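Local structure of CobC (Shigella flexneri 2a, 6NRU) at residues Ser151-Leu156 and Ser170-Arg175. The protein probably removes the 5'-phosphate from adenosylcobalamin 5'-phosphate and from alpha-ribazole 5'-phosphate in the assembly of the nucleotide loop of cobalamin (vitamin B12). Numbering follows the deposited sequence.
Sequences SHQGVL and SMWHFR
Ser151 ends strand 146-151, an inner strand of the sheet, where its OG is hydrogen-bonded to Leu82 O. His152 follows at the N-cap position of helix 153-163. Its NE2 is hydrogen-bonded to Ser56 OG, and its ring meets that of His11, the probable phosphohistidine. Gln153 opens the helix and carries most of the contact. Its CG stands anti to the backbone N (chi1 -150°), and the chain then bends at chi2 (-68°). This brings the amide across to the loop 170-175. OE1 accepts a hydrogen bond from Val176 N, just past that loop, and lies 3.3 Å from Arg175 CA. NE2 lies 4.0 Å from Trp172 CZ3. It comes to the ring obliquely, with the amide and ring planes 25° apart.

This is the histidine phosphatase fold, phosphoglycerate mutase family. The helix start lies beside the probable catalytic residues His11 and Glu84. The 3-10 turn 171-173 lies against the first turns of the helix through Met171, which also touches Ser157 and Leu158. The indole of Trp172 also meets Trp113 edge-to-face and lies next to bound glycol molecules, probably from the crystallisation liquor.

Gly154 meets selenomethionine Met171 through its backbone. The bent Met171 chain puts CE 3.5 Å from Gly154 O and 3.6 Å from Gly154 CA. Val155 points away from the loop; its side chain touches Leu82 and Phe127. Leu156 N closes the first helical turn on His152 O at 3.0 Å, while its side chain packs on Arg10.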
loop_
_atom_site.group_PDB
_atom_site.type_symbol
_atom_site.label_atom_id
_atom_site.label_comp_id
_atom_site.label_asym_id
_atom_site.label_seq_id
_atom_site.Cartn_x
_atom_site.Cartn_y
_atom_site.Cartn_z
ATOM N N SER A 151 -1.755 -1.163 -3.432
ATOM C CA SER A 151 -2.125 -0.844 -2.061
ATOM C C SER A 151 -1.612 0.531 -1.650
ATOM O O SER A 151 -1.578 1.460 -2.467
ATOM C CB SER A 151 -1.597 -1.915 -1.104
ATOM O OG SER A 151 -2.196 -1.798 0.175
ATOM N N HIS A 152 -1.201 0.664 -0.390
ATOM C CA HIS A 152 -0.867 1.946 0.208
ATOM C C HIS A 152 0.526 1.892 0.817
ATOM O O HIS A 152 1.149 0.832 0.923
ATOM C CB HIS A 152 -1.900 2.338 1.270
ATOM C CG HIS A 152 -3.314 2.229 0.795
ATOM N ND1 HIS A 152 -4.001 3.295 0.257
ATOM C CD2 HIS A 152 -4.165 1.176 0.760
ATOM C CE1 HIS A 152 -5.217 2.906 -0.082
ATOM N NE2 HIS A 152 -5.343 1.624 0.212
ATOM N N GLN A 153 1.004 3.067 1.230
ATOM C CA GLN A 153 2.374 3.194 1.717
ATOM C C GLN A 153 2.595 2.371 2.984
ATOM O O GLN A 153 3.588 1.645 3.100
ATOM C CB GLN A 153 2.695 4.669 1.964
ATOM C CG GLN A 153 4.153 5.033 1.771
ATOM C CD GLN A 153 5.041 4.413 2.825
ATOM O OE1 GLN A 153 6.098 3.864 2.518
ATOM N NE2 GLN A 153 4.608 4.488 4.082
ATOM N N GLY A 154 1.679 2.479 3.947
ATOM C CA GLY A 154 1.846 1.749 5.193
ATOM C C GLY A 154 1.743 0.246 5.018
ATOM O O GLY A 154 2.473 -0.512 5.660
ATOM N N VAL A 155 0.840 -0.204 4.146
ATOM C CA VAL A 155 0.664 -1.637 3.920
ATOM C C VAL A 155 1.885 -2.222 3.228
ATOM O O VAL A 155 2.441 -3.238 3.663
ATOM C CB VAL A 155 -0.612 -1.899 3.100
ATOM C CG1 VAL A 155 -0.696 -3.364 2.709
ATOM C CG2 VAL A 155 -1.846 -1.472 3.875
ATOM N N LEU A 156 2.316 -1.594 2.133
ATOM C CA LEU A 156 3.376 -2.177 1.319
ATOM C C LEU A 156 4.724 -2.104 2.023
ATOM O O LEU A 156 5.521 -3.047 1.943
ATOM C CB LEU A 156 3.430 -1.479 -0.040
ATOM C CG LEU A 156 2.175 -1.633 -0.904
ATOM C CD1 LEU A 156 2.280 -0.797 -2.164
ATOM C CD2 LEU A 156 1.953 -3.090 -1.249
ATOM N N SER A 170 10.298 -1.561 11.926
ATOM C CA SER A 170 11.268 -1.241 10.886
ATOM C C SER A 170 10.650 -1.152 9.494
ATOM O O SER A 170 11.376 -1.263 8.501
ATOM C CB SER A 170 12.397 -2.271 10.891
ATOM O OG SER A 170 11.886 -3.574 10.690
HETATM N N MSE A 171 9.338 -0.954 9.397
HETATM C CA MSE A 171 8.688 -0.753 8.109
HETATM C C MSE A 171 9.151 0.547 7.474
HETATM O O MSE A 171 9.050 0.727 6.263
HETATM C CB MSE A 171 7.170 -0.732 8.268
HETATM C CG MSE A 171 6.686 0.314 9.251
HETATM SE SE MSE A 171 4.750 0.347 9.409
HETATM C CE MSE A 171 4.308 1.455 7.864
ATOM N N TRP A 172 9.660 1.453 8.305
ATOM C CA TRP A 172 10.035 2.787 7.860
ATOM C C TRP A 172 11.410 2.842 7.214
ATOM O O TRP A 172 11.842 3.929 6.814
ATOM C CB TRP A 172 9.969 3.759 9.038
ATOM C CG TRP A 172 8.616 3.792 9.657
ATOM C CD1 TRP A 172 8.247 3.250 10.851
ATOM C CD2 TRP A 172 7.434 4.384 9.101
ATOM N NE1 TRP A 172 6.911 3.476 11.080
ATOM C CE2 TRP A 172 6.389 4.169 10.019
ATOM C CE3 TRP A 172 7.161 5.077 7.918
ATOM C CZ2 TRP A 172 5.093 4.624 9.794
ATOM C CZ3 TRP A 172 5.873 5.526 7.695
ATOM C CH2 TRP A 172 4.856 5.298 8.628
ATOM N N HIS A 173 12.107 1.711 7.106
ATOM C CA HIS A 173 13.327 1.651 6.315
ATOM C C HIS A 173 13.050 1.510 4.824
ATOM O O HIS A 173 13.985 1.617 4.024
ATOM C CB HIS A 173 14.209 0.486 6.778
ATOM C CG HIS A 173 14.805 0.673 8.139
ATOM N ND1 HIS A 173 15.641 1.725 8.450
ATOM C CD2 HIS A 173 14.702 -0.070 9.266
ATOM C CE1 HIS A 173 16.019 1.626 9.712
ATOM N NE2 HIS A 173 15.463 0.545 10.231
ATOM N N PHE A 174 11.789 1.278 4.435
ATOM C CA PHE A 174 11.396 1.040 3.042
ATOM C C PHE A 174 10.200 1.927 2.712
ATOM O O PHE A 174 9.061 1.459 2.688
ATOM C CB PHE A 174 11.063 -0.435 2.802
ATOM C CG PHE A 174 11.972 -1.387 3.510
ATOM C CD1 PHE A 174 13.139 -1.826 2.907
ATOM C CD2 PHE A 174 11.659 -1.853 4.777
ATOM C CE1 PHE A 174 13.980 -2.706 3.556
ATOM C CE2 PHE A 174 12.495 -2.732 5.433
ATOM C CZ PHE A 174 13.656 -3.160 4.822
ATOM N N ARG A 175 10.457 3.203 2.443
ATOM C CA ARG A 175 9.392 4.076 1.972
ATOM C C ARG A 175 9.022 3.714 0.539
ATOM O O ARG A 175 9.888 3.634 -0.337
ATOM C CB ARG A 175 9.823 5.538 2.063
ATOM C CG ARG A 175 9.453 6.206 3.378
ATOM C CD ARG A 175 8.966 7.631 3.159
ATOM N NE ARG A 175 10.055 8.605 3.216
ATOM C CZ ARG A 175 10.481 9.318 2.177
ATOM N NH1 ARG A 175 9.910 9.172 0.988
ATOM N NH2 ARG A 175 11.476 10.181 2.328
#